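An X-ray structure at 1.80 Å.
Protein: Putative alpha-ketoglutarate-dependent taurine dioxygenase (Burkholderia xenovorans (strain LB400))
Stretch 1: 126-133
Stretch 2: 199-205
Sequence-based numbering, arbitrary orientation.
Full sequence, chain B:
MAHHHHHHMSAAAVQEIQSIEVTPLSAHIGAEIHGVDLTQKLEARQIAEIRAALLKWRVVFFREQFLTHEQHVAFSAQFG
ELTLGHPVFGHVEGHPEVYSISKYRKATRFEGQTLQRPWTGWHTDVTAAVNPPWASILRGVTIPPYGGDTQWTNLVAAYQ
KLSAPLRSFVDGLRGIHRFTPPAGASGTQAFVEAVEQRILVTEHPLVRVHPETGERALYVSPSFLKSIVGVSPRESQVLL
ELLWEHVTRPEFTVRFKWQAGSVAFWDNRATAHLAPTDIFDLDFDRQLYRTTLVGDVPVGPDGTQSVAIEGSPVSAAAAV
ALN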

ATOM      1  N   VAL B 126     -18.325  -8.539  -6.822  1.00 20.55           N
ATOM      2  CA  VAL B 126     -19.464  -9.424  -7.061  1.00 21.49           C
ATOM      3  C   VAL B 126     -19.056 -10.870  -7.328  1.00 21.58           C
ATOM      4  O   VAL B 126     -19.702 -11.559  -8.130  1.00 22.93           O
ATOM      5  CB  VAL B 126     -20.341  -8.904  -8.229  1.00 24.45           C
ATOM      6  CG1 VAL B 126     -21.783  -9.421  -8.123  1.00 30.05           C
ATOM      7  CG2 VAL B 126     -20.340  -7.395  -8.290  1.00 28.31           C
ATOM      8  N   THR B 127     -18.002 -11.365  -6.665  1.00 19.83           N
ATOM      9  CA  THR B 127     -17.709 -12.773  -6.938  1.00 22.72           C
ATOM     10  C   THR B 127     -18.692 -13.709  -6.254  1.00 24.82           C
ATOM     11  O   THR B 127     -18.615 -14.918  -6.475  1.00 21.61           O
ATOM     12  CB  THR B 127     -16.278 -13.177  -6.548  1.00 20.24           C
ATOM     13  OG1 THR B 127     -16.049 -12.945  -5.152  1.00 19.96           O
ATOM     14  CG2 THR B 127     -15.242 -12.433  -7.391  1.00 19.11           C
ATOM     15  N   ALA B 128     -19.619 -13.196  -5.439  1.00 19.76           N
ATOM     16  CA  ALA B 128     -20.688 -14.068  -4.971  1.00 21.82           C
ATOM     17  C   ALA B 128     -21.645 -14.467  -6.090  1.00 26.46           C
ATOM     18  O   ALA B 128     -22.482 -15.348  -5.877  1.00 24.74           O
ATOM     19  CB  ALA B 128     -21.462 -13.398  -3.834  1.00 26.34           C
ATOM     20  N   ALA B 129     -21.548 -13.842  -7.259  1.00 21.94           N
ATOM     21  CA  ALA B 129     -22.390 -14.178  -8.401  1.00 24.66           C
ATOM     22  C   ALA B 129     -21.676 -15.170  -9.315  1.00 22.64           C
ATOM     23  O   ALA B 129     -20.447 -15.262  -9.324  1.00 23.69           O
ATOM     24  CB  ALA B 129     -22.750 -12.920  -9.187  1.00 25.26           C
ATOM     25  N   VAL B 130     -22.464 -15.890 -10.123  1.00 25.35           N
ATOM     26  CA  VAL B 130     -21.869 -16.905 -10.993  1.00 22.93           C
ATOM     27  C   VAL B 130     -21.138 -16.259 -12.168  1.00 22.27           C
ATOM     28  O   VAL B 130     -20.176 -16.833 -12.694  1.00 24.52           O
ATOM     29  CB  VAL B 130     -22.936 -17.908 -11.480  1.00 23.61           C
ATOM     30  CG1 VAL B 130     -23.879 -17.255 -12.470  1.00 29.21           C
ATOM     31  CG2 VAL B 130     -22.263 -19.140 -12.090  1.00 27.64           C
ATOM     32  N   ASN B 131     -21.559 -15.062 -12.589  1.00 23.62           N
ATOM     33  CA  ASN B 131     -20.908 -14.316 -13.668  1.00 23.69           C
ATOM     34  C   ASN B 131     -20.502 -12.934 -13.152  1.00 22.93           C
ATOM     35  O   ASN B 131     -21.185 -11.933 -13.418  1.00 22.92           O
ATOM     36  CB  ASN B 131     -21.825 -14.209 -14.884  1.00 29.02           C
ATOM     37  CG  ASN B 131     -23.167 -13.582 -14.548  1.00 32.44           C
ATOM     38  OD1 ASN B 131     -23.701 -13.773 -13.453  1.00 36.93           O
ATOM     39  ND2 ASN B 131     -23.695 -12.797 -15.472  1.00 33.57           N
ATOM     40  N   PRO B 132     -19.388 -12.837 -12.427  1.00 19.08           N
ATOM     41  CA  PRO B 132     -18.955 -11.530 -11.930  1.00 22.57           C
ATOM     42  C   PRO B 132     -18.608 -10.604 -13.077  1.00 22.90           C
ATOM     43  O   PRO B 132     -18.186 -11.058 -14.159  1.00 23.58           O
ATOM     44  CB  PRO B 132     -17.718 -11.867 -11.079  1.00 21.48           C
ATOM     45  CG  PRO B 132     -17.886 -13.338 -10.732  1.00 22.93           C
ATOM     46  CD  PRO B 132     -18.502 -13.927 -11.970  1.00 19.73           C
ATOM     47  N   PRO B 133     -18.765  -9.291 -12.894  1.00 22.11           N
ATOM     48  CA  PRO B 133     -18.415  -8.355 -13.972  1.00 20.47           C
ATOM     49  C   PRO B 133     -16.929  -8.446 -14.289  1.00 24.77           C
ATOM     50  O   PRO B 133     -16.095  -8.595 -13.395  1.00 26.02           O
ATOM     51  CB  PRO B 133     -18.783  -6.981 -13.390  1.00 24.33           C
ATOM     52  CG  PRO B 133     -18.746  -7.182 -11.902  1.00 28.91           C
ATOM     53  CD  PRO B 133     -19.255  -8.587 -11.693  1.00 21.53           C
TER
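Stretch 2, residues 199-205: ILVTEHP

Stretch 2 is an extended strand from Leu200 to Pro205, and it lies against a stretch that has no regular secondary structure of its own. Along the strand, Leu200 meets Ala128, Thr202 meets Ala128 and Val130, and His204 reaches Thr127, Ala129 and Pro132, so the strand does not pair residue by residue with the loop, and no backbone-to-backbone hydrogen bond joins the two. Strand alternation sets the pattern: Leu200, Thr202 and His204 point their CA-to-CB bonds toward stretch 1, while Val201 and Glu203 point away. The contact is therefore read by every second residue, and its polar part is side chain to backbone, with strand side chains donating to carbonyl oxygens of the loop. The backbones come closest at Ala128 and Thr202, whose CA atoms are 5.5 Å apart.

Stretch 1 opens with a type I turn from Val126 to Ala129, closed by the hydrogen bond from Ala129 N to Val126 O at 3.1 Å. Val126 itself, with phi/psi of 55/36, stays clear of the strand. Thr127 is the first residue to engage. Its carbonyl takes a short but weak hydrogen bond from the imidazole, His204 NE2 to Thr127 O at 2.7 Å, with an N-H...O angle of 123°.

Ala128 is the centre of the contact. Its carbonyl accepts a hydrogen bond from the hydroxyl of Thr202, Thr202 OG1 to Ala128 O at 2.6 Å; the m rotamer of Thr202 places OG1 there. The methyl of the same alanine packs on Leu200, Ala128 CB to Leu200 CB at 3.7 Å, so one small residue meets an apolar and a polar neighbour of the strand.

Ala129 turns its CB away and contributes backbone instead. Its carbonyl takes the second weak bond from the histidine, His204 NE2 to Ala129 O at 2.9 Å and 128°. One N-H is thus shared between two carbonyls, both lying at the ring edge near its plane, and the bent angles are the price of sharing. The other ring nitrogen, ND1, is bonded elsewhere in the structure, which leaves NE2 for this loop.

Val130 also directs its CB away, yet Val130 CB still lies 4.2 Å from Thr202 CG2. Its amide approaches the same threonine, Val130 N to Thr202 OG1 at 3.4 Å, but the angle is too poor for a hydrogen bond. Asn131 makes no contact. Pro132 points back toward the strand, bringing Pro132 CG to 4.0 Å from His204 NE2 at an oblique approach to the ring, and Pro133 makes no contact.

The rule is economical: alternate strand positions supply a leucine for packing and two donors for three successive carbonyls.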

ATOM      1  N   ILE B 199     -29.636 -13.451  -0.798  1.00 53.63           N
ATOM      2  CA  ILE B 199     -28.369 -14.097  -0.470  1.00 55.63           C
ATOM      3  C   ILE B 199     -27.793 -14.800  -1.695  1.00 51.44           C
ATOM      4  O   ILE B 199     -28.431 -15.678  -2.278  1.00 53.42           O
ATOM      5  CB  ILE B 199     -28.532 -15.090   0.693  1.00 57.30           C
ATOM      6  N   LEU B 200     -26.582 -14.407  -2.080  1.00 37.31           N
ATOM      7  CA  LEU B 200     -25.884 -14.997  -3.215  1.00 36.84           C
ATOM      8  C   LEU B 200     -24.866 -16.010  -2.713  1.00 33.44           C
ATOM      9  O   LEU B 200     -24.094 -15.714  -1.793  1.00 27.34           O
ATOM     10  CB  LEU B 200     -25.168 -13.928  -4.045  1.00 41.78           C
ATOM     11  CG  LEU B 200     -25.968 -12.954  -4.904  1.00 56.30           C
ATOM     12  CD1 LEU B 200     -25.031 -11.885  -5.438  1.00 55.33           C
ATOM     13  CD2 LEU B 200     -26.648 -13.685  -6.049  1.00 56.61           C
ATOM     14  N   VAL B 201     -24.867 -17.201  -3.314  1.00 28.83           N
ATOM     15  CA  VAL B 201     -23.881 -18.236  -3.012  1.00 25.35           C
ATOM     16  C   VAL B 201     -23.452 -18.874  -4.326  1.00 24.74           C
ATOM     17  O   VAL B 201     -24.296 -19.360  -5.089  1.00 28.24           O
ATOM     18  CB  VAL B 201     -24.428 -19.317  -2.051  1.00 26.74           C
ATOM     19  CG1 VAL B 201     -23.320 -20.317  -1.693  1.00 24.83           C
ATOM     20  CG2 VAL B 201     -25.027 -18.696  -0.793  1.00 29.51           C
ATOM     21  N   THR B 202     -22.144 -18.890  -4.582  1.00 24.59           N
ATOM     22  CA  THR B 202     -21.591 -19.418  -5.821  1.00 24.39           C
ATOM     23  C   THR B 202     -20.320 -20.195  -5.523  1.00 24.29           C
ATOM     24  O   THR B 202     -19.525 -19.798  -4.664  1.00 24.53           O
ATOM     25  CB  THR B 202     -21.293 -18.290  -6.826  1.00 24.25           C
ATOM     26  OG1 THR B 202     -22.521 -17.644  -7.187  1.00 24.74           O
ATOM     27  CG2 THR B 202     -20.615 -18.830  -8.093  1.00 25.81           C
ATOM     28  N   GLU B 203     -20.138 -21.307  -6.230  1.00 22.81           N
ATOM     29  CA  GLU B 203     -18.895 -22.062  -6.188  1.00 21.05           C
ATOM     30  C   GLU B 203     -18.033 -21.646  -7.377  1.00 19.40           C
ATOM     31  O   GLU B 203     -18.445 -21.806  -8.528  1.00 23.81           O
ATOM     32  CB  GLU B 203     -19.161 -23.571  -6.219  1.00 20.51           C
ATOM     33  CG  GLU B 203     -17.871 -24.398  -6.107  1.00 20.04           C
ATOM     34  CD  GLU B 203     -18.127 -25.893  -6.255  1.00 28.03           C
ATOM     35  OE1 GLU B 203     -18.894 -26.458  -5.446  1.00 34.57           O
ATOM     36  OE2 GLU B 203     -17.562 -26.491  -7.186  1.00 29.79           O
ATOM     37  N   HIS B 204     -16.839 -21.124  -7.094  1.00 19.15           N
ATOM     38  CA  HIS B 204     -15.877 -20.688  -8.104  1.00 19.59           C
ATOM     39  C   HIS B 204     -14.612 -21.529  -8.036  1.00 20.21           C
ATOM     40  O   HIS B 204     -14.279 -22.064  -6.970  1.00 18.31           O
ATOM     41  CB  HIS B 204     -15.479 -19.217  -7.898  1.00 18.38           C
ATOM     42  CG  HIS B 204     -16.514 -18.235  -8.333  1.00 18.81           C
ATOM     43  ND1 HIS B 204     -16.973 -18.156  -9.631  1.00 20.23           N
ATOM     44  CD2 HIS B 204     -17.160 -17.262  -7.643  1.00 19.34           C
ATOM     45  CE1 HIS B 204     -17.868 -17.183  -9.720  1.00 23.03           C
ATOM     46  NE2 HIS B 204     -17.992 -16.620  -8.529  1.00 20.41           N
ATOM     47  N   PRO B 205     -13.865 -21.638  -9.137  1.00 18.73           N
ATOM     48  CA  PRO B 205     -12.507 -22.179  -9.037  1.00 20.37           C
ATOM     49  C   PRO B 205     -11.650 -21.262  -8.184  1.00 17.37           C
ATOM     50  O   PRO B 205     -11.811 -20.039  -8.203  1.00 18.51           O
ATOM     51  CB  PRO B 205     -12.022 -22.199 -10.491  1.00 20.93           C
ATOM     52  CG  PRO B 205     -12.767 -21.057 -11.122  1.00 21.77           C
ATOM     53  CD  PRO B 205     -14.136 -21.084 -10.480  1.00 18.34           C
TER